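PrgZ (Enterococcus faecalis, PDB 4FAJ) serves as a membrane-anchored extracellular pheromone receptor that binds a peptide, and probably hands it on for import as a substrate-binding protein of a peptide transporter. Local coordinates at residues V277-N288 / A295-Y305; G468-P476 / L547-Y555. All coordinates share one frame; numbering follows the deposited sequence. Where two conformers were deposited one is given.

In the fold
Contact 1 (277-288 with 295-305) and contact 2 (468-476 with 547-555) lie in series along the chain, their centres 24 Å apart and their nearest atoms about 8 Å apart, without touching. Both reach the same mixed sheet, contact 1 through strand 294-297 and contact 2 through strand 464-470. The centre of contact 2 is about 7 Å from the centre of the chain, that of contact 1, which carries a zinc ion, about 24 Å. Both border the bound peptide: Ile280, Pro296 and Ala298 pack on its apolar side chains, while Gly468 and Trp469 pair with it as an antiparallel strand and Asp472 hydrogen-bonds its backbone.

Contact 1 of 2, residues V277-N288 / A295-Y305; sequences VKEINTGINLYN and APLAGEYAKQY. With ZN (zinc ion), chain F.
The Tyr301 ring carries Ile280 on one face, with CB of Ile280 4.0 Å from the ring centroid and 25° off the normal, a CH-pi contact. Having CG2 anti to the backbone N (CG1 at chi1 -57°) brings that methyl of Ile280 over the same ring, 3.5 Å from Tyr301 CD2. Ile284 CD1 approaches the ring obliquely, 3.6 Å from Tyr301 CD1, and meets Leu297 CD2. The Tyr305 ring has Tyr301 O in plane at its edge; Ile284 CG2 comes at it obliquely, and Asn288 ND2 donates to Tyr305 OH over 3.1 Å, in the amide plane. Asn288 OD1 lies in plane at the edge of the Tyr287 ring, Ala295 N is oblique to it, and Ala295 CB meets Tyr287 CB. Pro296 CG touches Ile280 CD1 and Val277 CG1. One water donates to both Ile280 O and Pro296 O. Tyr301 OH and Glu279 OE2 each bind zinc at 2.0 Å, the carboxylate turned 67° from the Tyr301 ring plane. Glu279 OE2 also accepts from Asn281 N at 3.1 Å, so the N-cap of helix 280-288 is itself a metal ligand. Glu421 supplies a third protein ligand, a zinc site tying helix 299-305 to the start of two other helices.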
loop_
_atom_site.group_PDB
_atom_site.type_symbol
_atom_site.label_atom_id
_atom_site.label_comp_id
_atom_site.label_asym_id
_atom_site.label_seq_id
_atom_site.Cartn_x
_atom_site.Cartn_y
_atom_site.Cartn_z
ATOM N N VAL A 277 2.366 -17.999 1.183
ATOM C CA VAL A 277 3.112 -18.585 2.297
ATOM C C VAL A 277 2.730 -17.875 3.594
ATOM O O VAL A 277 2.952 -16.672 3.742
ATOM C CB VAL A 277 4.632 -18.522 2.057
ATOM C CG1 VAL A 277 5.422 -19.045 3.290
ATOM C CG2 VAL A 277 4.988 -19.334 0.829
ATOM N N LYS A 278 2.115 -18.617 4.509
ATOM C CA LYS A 278 1.717 -18.078 5.804
ATOM C C LYS A 278 2.622 -18.603 6.920
ATOM O O LYS A 278 2.753 -17.959 7.969
ATOM C CB LYS A 278 0.281 -18.475 6.120
ATOM C CG LYS A 278 -0.775 -18.100 5.064
ATOM C CD LYS A 278 -1.699 -16.958 5.523
ATOM C CE LYS A 278 -3.174 -17.278 5.302
ATOM N NZ LYS A 278 -3.835 -17.798 6.523
ATOM N N GLU A 279 3.228 -19.770 6.698
ATOM C CA GLU A 279 4.103 -20.420 7.680
ATOM C C GLU A 279 5.516 -20.519 7.114
ATOM O O GLU A 279 5.751 -21.214 6.125
ATOM C CB GLU A 279 3.571 -21.810 8.039
ATOM C CG GLU A 279 4.546 -22.674 8.874
ATOM C CD GLU A 279 5.060 -21.971 10.102
ATOM O OE1 GLU A 279 4.239 -21.404 10.853
ATOM O OE2 GLU A 279 6.295 -21.976 10.338
ATOM N N ILE A 280 6.444 -19.812 7.748
ATOM C CA ILE A 280 7.807 -19.632 7.215
ATOM C C ILE A 280 8.599 -20.942 7.120
ATOM O O ILE A 280 9.370 -21.143 6.173
ATOM C CB ILE A 280 8.596 -18.595 8.061
ATOM C CG1 ILE A 280 7.863 -17.246 8.099
ATOM C CG2 ILE A 280 10.028 -18.440 7.549
ATOM C CD1 ILE A 280 7.386 -16.720 6.766
ATOM N N ASN A 281 8.410 -21.832 8.091
ATOM C CA ASN A 281 9.065 -23.145 8.061
ATOM C C ASN A 281 8.727 -23.910 6.783
ATOM O O ASN A 281 9.580 -24.570 6.208
ATOM C CB ASN A 281 8.657 -23.963 9.277
ATOM C CG ASN A 281 9.405 -25.262 9.372
ATOM O OD1 ASN A 281 10.606 -25.272 9.620
ATOM N ND2 ASN A 281 8.699 -26.379 9.172
ATOM N N THR A 282 7.476 -23.815 6.347
ATOM C CA THR A 282 7.032 -24.524 5.151
ATOM C C THR A 282 7.650 -23.906 3.890
ATOM O O THR A 282 8.085 -24.622 3.011
ATOM C CB THR A 282 5.500 -24.506 5.024
ATOM O OG1 THR A 282 4.914 -25.015 6.230
ATOM C CG2 THR A 282 5.068 -25.354 3.857
ATOM N N GLY A 283 7.705 -22.578 3.822
ATOM C CA GLY A 283 8.312 -21.895 2.685
ATOM C C GLY A 283 9.774 -22.289 2.508
ATOM O O GLY A 283 10.229 -22.557 1.398
ATOM N N ILE A 284 10.492 -22.354 3.618
ATOM C CA ILE A 284 11.906 -22.692 3.610
ATOM C C ILE A 284 12.116 -24.137 3.149
ATOM O O ILE A 284 12.973 -24.410 2.307
ATOM C CB ILE A 284 12.518 -22.480 5.002
ATOM C CG1 ILE A 284 12.528 -20.992 5.363
ATOM C CG2 ILE A 284 13.909 -23.075 5.074
ATOM C CD1 ILE A 284 12.883 -20.703 6.802
ATOM N N ASN A 285 11.324 -25.054 3.703
ATOM C CA ASN A 285 11.409 -26.468 3.351
ATOM C C ASN A 285 11.110 -26.696 1.864
ATOM O O ASN A 285 11.798 -27.478 1.211
ATOM C CB ASN A 285 10.468 -27.295 4.248
ATOM C CG ASN A 285 10.776 -28.787 4.215
ATOM O OD1 ASN A 285 10.013 -29.569 3.652
ATOM N ND2 ASN A 285 11.894 -29.187 4.820
ATOM N N LEU A 286 10.093 -26.009 1.338
ATOM C CA LEU A 286 9.787 -26.024 -0.100
ATOM C C LEU A 286 10.945 -25.438 -0.922
ATOM O O LEU A 286 11.376 -26.024 -1.922
ATOM C CB LEU A 286 8.494 -25.241 -0.378
ATOM C CG LEU A 286 7.213 -25.954 0.079
ATOM C CD1 LEU A 286 6.028 -24.996 -0.008
ATOM C CD2 LEU A 286 6.937 -27.229 -0.719
ATOM N N TYR A 287 11.459 -24.300 -0.473
ATOM C CA TYR A 287 12.590 -23.647 -1.125
ATOM C C TYR A 287 13.814 -24.571 -1.211
ATOM O O TYR A 287 14.386 -24.742 -2.296
ATOM C CB TYR A 287 12.939 -22.353 -0.393
ATOM C CG TYR A 287 14.085 -21.584 -1.001
ATOM C CD1 TYR A 287 15.405 -21.866 -0.649
ATOM C CD2 TYR A 287 13.851 -20.579 -1.947
ATOM C CE1 TYR A 287 16.464 -21.139 -1.205
ATOM C CE2 TYR A 287 14.893 -19.863 -2.501
ATOM C CZ TYR A 287 16.196 -20.149 -2.135
ATOM O OH TYR A 287 17.222 -19.422 -2.695
ATOM N N ASN A 288 14.179 -25.193 -0.094
ATOM C CA ASN A 288 15.335 -26.103 -0.050
ATOM C C ASN A 288 15.148 -27.357 -0.890
ATOM O O ASN A 288 16.129 -27.958 -1.325
ATOM C CB ASN A 288 15.670 -26.507 1.392
ATOM C CG ASN A 288 16.241 -25.359 2.196
ATOM O OD1 ASN A 288 16.806 -24.426 1.628
ATOM N ND2 ASN A 288 16.105 -25.421 3.515
ATOM N N ALA A 295 11.634 -17.579 -0.695
ATOM C CA ALA A 295 11.043 -17.875 0.599
ATOM C C ALA A 295 11.173 -16.669 1.516
ATOM O O ALA A 295 12.281 -16.167 1.717
ATOM C CB ALA A 295 11.718 -19.094 1.233
ATOM N N PRO A 296 10.049 -16.195 2.086
ATOM C CA PRO A 296 10.146 -15.072 3.013
ATOM C C PRO A 296 10.753 -15.515 4.339
ATOM O O PRO A 296 10.648 -16.700 4.706
ATOM C CB PRO A 296 8.683 -14.653 3.202
ATOM C CG PRO A 296 7.930 -15.920 3.025
ATOM C CD PRO A 296 8.652 -16.631 1.915
ATOM N N LEU A 297 11.395 -14.576 5.031
ATOM C CA LEU A 297 12.088 -14.856 6.296
ATOM C C LEU A 297 11.818 -13.814 7.392
ATOM O O LEU A 297 11.675 -12.626 7.117
ATOM C CB LEU A 297 13.597 -14.916 6.049
ATOM C CG LEU A 297 14.129 -16.005 5.121
ATOM C CD1 LEU A 297 15.607 -15.784 4.810
ATOM C CD2 LEU A 297 13.907 -17.398 5.707
ATOM N N ALA A 298 11.766 -14.288 8.640
ATOM C CA ALA A 298 11.685 -13.434 9.824
ATOM C C ALA A 298 12.065 -14.244 11.059
ATOM O O ALA A 298 12.163 -15.461 10.983
ATOM C CB ALA A 298 10.287 -12.882 9.980
ATOM N N GLY A 299 12.260 -13.559 12.184
ATOM C CA GLY A 299 12.567 -14.196 13.475
ATOM C C GLY A 299 13.700 -15.202 13.435
ATOM O O GLY A 299 14.725 -14.973 12.801
ATOM N N GLU A 300 13.515 -16.326 14.124
ATOM C CA GLU A 300 14.544 -17.353 14.200
ATOM C C GLU A 300 14.959 -17.872 12.815
ATOM O O GLU A 300 16.117 -18.232 12.617
ATOM C CB GLU A 300 14.073 -18.489 15.105
ATOM C CG GLU A 300 15.019 -19.680 15.239
ATOM C CD GLU A 300 16.337 -19.365 15.950
ATOM O OE1 GLU A 300 16.466 -18.279 16.579
ATOM O OE2 GLU A 300 17.247 -20.226 15.878
ATOM N N TYR A 301 14.032 -17.894 11.859
ATOM C CA TYR A 301 14.341 -18.362 10.506
ATOM C C TYR A 301 15.316 -17.395 9.826
ATOM O O TYR A 301 16.264 -17.817 9.173
ATOM C CB TYR A 301 13.068 -18.492 9.663
ATOM C CG TYR A 301 11.971 -19.314 10.303
ATOM C CD1 TYR A 301 12.035 -20.708 10.306
ATOM C CD2 TYR A 301 10.871 -18.707 10.898
ATOM C CE1 TYR A 301 11.023 -21.483 10.889
ATOM C CE2 TYR A 301 9.853 -19.483 11.508
ATOM C CZ TYR A 301 9.940 -20.863 11.486
ATOM O OH TYR A 301 8.939 -21.633 12.047
ATOM N N ALA A 302 15.058 -16.101 9.959
ATOM C CA ALA A 302 15.965 -15.079 9.413
ATOM C C ALA A 302 17.329 -15.152 10.100
ATOM O O ALA A 302 18.364 -15.087 9.440
ATOM C CB ALA A 302 15.365 -13.708 9.575
ATOM N N LYS A 303 17.320 -15.281 11.426
ATOM C CA LYS A 303 18.550 -15.456 12.212
ATOM C C LYS A 303 19.432 -16.587 11.659
ATOM O O LYS A 303 20.646 -16.418 11.491
ATOM C CB LYS A 303 18.200 -15.727 13.682
ATOM C CG LYS A 303 19.376 -15.572 14.652
ATOM C CD LYS A 303 18.892 -15.446 16.085
ATOM C CE LYS A 303 19.871 -14.661 16.958
ATOM N NZ LYS A 303 21.097 -15.436 17.253
ATOM N N GLN A 304 18.830 -17.732 11.355
ATOM C CA GLN A 304 19.603 -18.874 10.864
ATOM C C GLN A 304 20.074 -18.736 9.401
ATOM O O GLN A 304 21.123 -19.276 9.043
ATOM C CB GLN A 304 18.818 -20.173 11.059
ATOM C CG GLN A 304 18.560 -20.523 12.521
ATOM C CD GLN A 304 19.816 -20.465 13.382
ATOM O OE1 GLN A 304 20.934 -20.579 12.884
ATOM N NE2 GLN A 304 19.632 -20.289 14.685
ATOM N N TYR A 305 19.319 -18.026 8.563
ATOM C CA TYR A 305 19.673 -17.890 7.127
ATOM C C TYR A 305 20.367 -16.572 6.736
ATOM O O TYR A 305 20.702 -16.350 5.557
ATOM C CB TYR A 305 18.430 -18.124 6.257
ATOM C CG TYR A 305 18.089 -19.585 6.142
ATOM C CD1 TYR A 305 17.225 -20.191 7.038
ATOM C CD2 TYR A 305 18.662 -20.375 5.148
ATOM C CE1 TYR A 305 16.932 -21.553 6.944
ATOM C CE2 TYR A 305 18.380 -21.739 5.050
ATOM C CZ TYR A 305 17.512 -22.318 5.946
ATOM O OH TYR A 305 17.223 -23.665 5.850
HETATM ZN ZN ZN F . 6.981 -21.235 12.056
HETATM O O HOH W 1 9.334 -19.104 4.114
#

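Contact 2 of 2, residues G468-P476 / L547-Y555; sequences GWQADYADP and LMHSIGAKY
Gln470 and Ile551 reach across this contact in different ways, the first with an amide and the second with a branched alkyl chain. With CG anti to the backbone N, Gln470 is carried toward segment 547-555, and a bend at chi2 turns its amide beside the loop at Ser550-Gly552. There NE2 of Gln470 donates to Gly552 O at 3.0 Å, a weak bond because its N-H...O angle is just 134°. The other end of the amide, OE1 of Gln470, accepts from a water at 2.6 Å, and that water in turn takes a weak bond from Lys554 NZ, whose further partner is Thr535.

In Ile551, CG1 sits between the backbone N and the carbonyl carbon (chi1 66°), which sends the longer branch to the opposing loop: CD1 lies 3.6 Å from Ala474 N and also meets Tyr473 CA and Ala474 CB. The shorter branch, CG2, beside the backbone N, faces Ala471 CB at 4.2 Å. Between these side-chain contacts the backbones join directly. Gly552 N donates to Ala471 O at 2.9 Å, nearly straight at 175° and in the carbonyl plane, and Ile551 CA approaches the same oxygen.

The chemistry thus implies a junction anchored by one well-aligned backbone bond, with the Gln470 amide engaged at both ends and Ile551 packed on the residues flanking Asp472, whose OD1 hydrogen-bonds the peptide backbone.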
loop_
_atom_site.group_PDB
_atom_site.type_symbol
_atom_site.label_atom_id
_atom_site.label_comp_id
_atom_site.label_asym_id
_atom_site.label_seq_id
_atom_site.Cartn_x
_atom_site.Cartn_y
_atom_site.Cartn_z
ATOM N N GLY A 468 -0.892 -1.520 8.200
ATOM C CA GLY A 468 0.118 -0.575 7.749
ATOM C C GLY A 468 -0.120 0.000 6.374
ATOM O O GLY A 468 -1.107 -0.317 5.699
ATOM N N TRP A 469 0.801 0.872 5.974
ATOM C CA TRP A 469 0.729 1.566 4.697
ATOM C C TRP A 469 2.107 1.514 4.076
ATOM O O TRP A 469 3.110 1.757 4.776
ATOM C CB TRP A 469 0.324 3.025 4.923
ATOM C CG TRP A 469 0.106 3.814 3.635
ATOM C CD1 TRP A 469 0.957 4.716 3.062
ATOM C CD2 TRP A 469 -1.041 3.756 2.799
ATOM N NE1 TRP A 469 0.403 5.222 1.905
ATOM C CE2 TRP A 469 -0.827 4.650 1.723
ATOM C CE3 TRP A 469 -2.228 3.023 2.843
ATOM C CZ2 TRP A 469 -1.764 4.830 0.708
ATOM C CZ3 TRP A 469 -3.169 3.213 1.835
ATOM C CH2 TRP A 469 -2.926 4.099 0.779
ATOM N N GLN A 470 2.175 1.175 2.787
ATOM C CA GLN A 470 3.389 1.405 2.008
ATOM C C GLN A 470 3.160 2.597 1.088
ATOM O O GLN A 470 2.150 2.644 0.387
ATOM C CB GLN A 470 3.792 0.195 1.171
ATOM C CG GLN A 470 4.881 0.542 0.130
ATOM C CD GLN A 470 5.850 -0.567 -0.141
ATOM O OE1 GLN A 470 6.357 -1.192 0.788
ATOM N NE2 GLN A 470 6.166 -0.793 -1.433
ATOM N N ALA A 471 4.107 3.535 1.078
ATOM C CA ALA A 471 3.995 4.719 0.240
ATOM C C ALA A 471 3.749 4.292 -1.195
ATOM O O ALA A 471 4.345 3.326 -1.656
ATOM C CB ALA A 471 5.260 5.550 0.298
ATOM N N ASP A 472 2.865 5.011 -1.875
ATOM C CA ASP A 472 2.607 4.800 -3.296
ATOM C C ASP A 472 3.578 5.640 -4.128
ATOM O O ASP A 472 3.874 5.292 -5.265
ATOM C CB ASP A 472 1.160 5.184 -3.647
ATOM C CG ASP A 472 0.130 4.263 -3.031
ATOM O OD1 ASP A 472 0.365 3.028 -2.953
ATOM O OD2 ASP A 472 -0.931 4.783 -2.612
ATOM N N TYR A 473 4.050 6.752 -3.561
ATOM C CA TYR A 473 5.049 7.627 -4.202
ATOM C C TYR A 473 5.931 8.308 -3.131
ATOM O O TYR A 473 5.553 8.348 -1.958
ATOM C CB TYR A 473 4.372 8.668 -5.115
ATOM C CG TYR A 473 3.238 9.447 -4.466
ATOM C CD1 TYR A 473 1.967 8.888 -4.327
ATOM C CD2 TYR A 473 3.443 10.737 -3.989
ATOM C CE1 TYR A 473 0.940 9.592 -3.716
ATOM C CE2 TYR A 473 2.409 11.462 -3.398
ATOM C CZ TYR A 473 1.173 10.893 -3.261
ATOM O OH TYR A 473 0.163 11.617 -2.645
ATOM N N ALA A 474 7.099 8.824 -3.527
ATOM C CA ALA A 474 8.114 9.313 -2.564
ATOM C C ALA A 474 7.854 10.726 -2.042
ATOM O O ALA A 474 8.651 11.636 -2.268
ATOM C CB ALA A 474 9.531 9.240 -3.178
ATOM N N ASP A 475 6.733 10.916 -1.361
ATOM C CA ASP A 475 6.427 12.184 -0.729
ATOM C C ASP A 475 5.697 11.872 0.578
ATOM O O ASP A 475 4.876 10.942 0.624
ATOM C CB ASP A 475 5.576 13.075 -1.649
ATOM C CG ASP A 475 5.408 14.477 -1.111
ATOM O OD1 ASP A 475 4.590 14.668 -0.192
ATOM O OD2 ASP A 475 6.097 15.408 -1.604
ATOM N N PRO A 476 5.994 12.633 1.645
ATOM C CA PRO A 476 5.344 12.377 2.932
ATOM C C PRO A 476 3.809 12.357 2.863
ATOM O O PRO A 476 3.166 11.648 3.658
ATOM C CB PRO A 476 5.824 13.527 3.825
ATOM C CG PRO A 476 7.010 14.078 3.184
ATOM C CD PRO A 476 7.013 13.699 1.728
ATOM N N LEU A 547 12.806 -6.358 -10.779
ATOM C CA LEU A 547 12.872 -5.017 -10.204
ATOM C C LEU A 547 12.079 -5.024 -8.883
ATOM O O LEU A 547 10.919 -5.413 -8.862
ATOM C CB LEU A 547 12.282 -4.000 -11.178
ATOM C CG LEU A 547 13.108 -2.782 -11.528
ATOM C CD1 LEU A 547 14.437 -3.222 -12.154
ATOM C CD2 LEU A 547 12.331 -1.878 -12.481
ATOM N N MET A 548 12.713 -4.616 -7.792
ATOM C CA MET A 548 12.058 -4.537 -6.484
ATOM C C MET A 548 11.968 -3.061 -6.074
ATOM O O MET A 548 12.968 -2.359 -6.130
ATOM C CB MET A 548 12.866 -5.330 -5.458
ATOM C CG MET A 548 12.197 -5.480 -4.098
ATOM S SD MET A 548 13.201 -6.436 -2.935
ATOM C CE MET A 548 12.046 -6.638 -1.599
ATOM N N HIS A 549 10.780 -2.593 -5.682
ATOM C CA HIS A 549 10.559 -1.183 -5.371
ATOM C C HIS A 549 10.251 -1.002 -3.882
ATOM O O HIS A 549 9.430 -1.744 -3.326
ATOM C CB HIS A 549 9.389 -0.633 -6.196
ATOM C CG HIS A 549 9.592 -0.711 -7.679
ATOM N ND1 HIS A 549 10.467 0.111 -8.353
ATOM C CD2 HIS A 549 9.004 -1.487 -8.620
ATOM C CE1 HIS A 549 10.433 -0.173 -9.644
ATOM N NE2 HIS A 549 9.548 -1.133 -9.836
ATOM N N SER A 550 10.884 -0.018 -3.242
ATOM C CA SER A 550 10.562 0.329 -1.843
ATOM C C SER A 550 9.272 1.179 -1.717
ATOM O O SER A 550 8.740 1.359 -0.610
ATOM C CB SER A 550 11.731 1.051 -1.195
ATOM O OG SER A 550 12.062 2.210 -1.935
ATOM N N ILE A 551 8.795 1.703 -2.844
ATOM C CA ILE A 551 7.505 2.395 -2.934
ATOM C C ILE A 551 6.643 1.788 -4.058
ATOM O O ILE A 551 7.170 1.226 -5.022
ATOM C CB ILE A 551 7.656 3.925 -3.201
ATOM C CG1 ILE A 551 8.249 4.201 -4.587
ATOM C CG2 ILE A 551 8.503 4.598 -2.138
ATOM C CD1 ILE A 551 8.347 5.697 -4.925
ATOM N N GLY A 552 5.330 1.919 -3.934
ATOM C CA GLY A 552 4.395 1.436 -4.948
ATOM C C GLY A 552 4.346 -0.079 -5.008
ATOM O O GLY A 552 4.629 -0.764 -4.019
ATOM N N ALA A 553 3.991 -0.606 -6.176
ATOM C CA ALA A 553 3.898 -2.051 -6.367
ATOM C C ALA A 553 5.301 -2.642 -6.206
ATOM O O ALA A 553 6.220 -2.209 -6.875
ATOM C CB ALA A 553 3.329 -2.364 -7.739
ATOM N N LYS A 554 5.455 -3.622 -5.323
ATOM C CA LYS A 554 6.775 -4.063 -4.866
ATOM C C LYS A 554 7.638 -4.738 -5.936
ATOM O O LYS A 554 8.862 -4.539 -5.952
ATOM C CB LYS A 554 6.644 -5.006 -3.669
ATOM C CG LYS A 554 7.978 -5.345 -3.001
ATOM C CD LYS A 554 7.797 -6.259 -1.794
ATOM C CE LYS A 554 7.210 -5.547 -0.593
ATOM N NZ LYS A 554 7.494 -6.307 0.691
ATOM N N TYR A 555 7.033 -5.557 -6.796
ATOM C CA TYR A 555 7.820 -6.328 -7.772
ATOM C C TYR A 555 7.380 -6.068 -9.202
ATOM O O TYR A 555 6.187 -5.997 -9.483
ATOM C CB TYR A 555 7.748 -7.836 -7.481
ATOM C CG TYR A 555 8.416 -8.242 -6.187
ATOM C CD1 TYR A 555 9.800 -8.230 -6.072
ATOM C CD2 TYR A 555 7.667 -8.624 -5.073
ATOM C CE1 TYR A 555 10.431 -8.585 -4.895
ATOM C CE2 TYR A 555 8.297 -9.000 -3.875
ATOM C CZ TYR A 555 9.682 -8.969 -3.804
ATOM O OH TYR A 555 10.347 -9.329 -2.654
HETATM O O HOH W 2 6.376 -3.630 1.787
#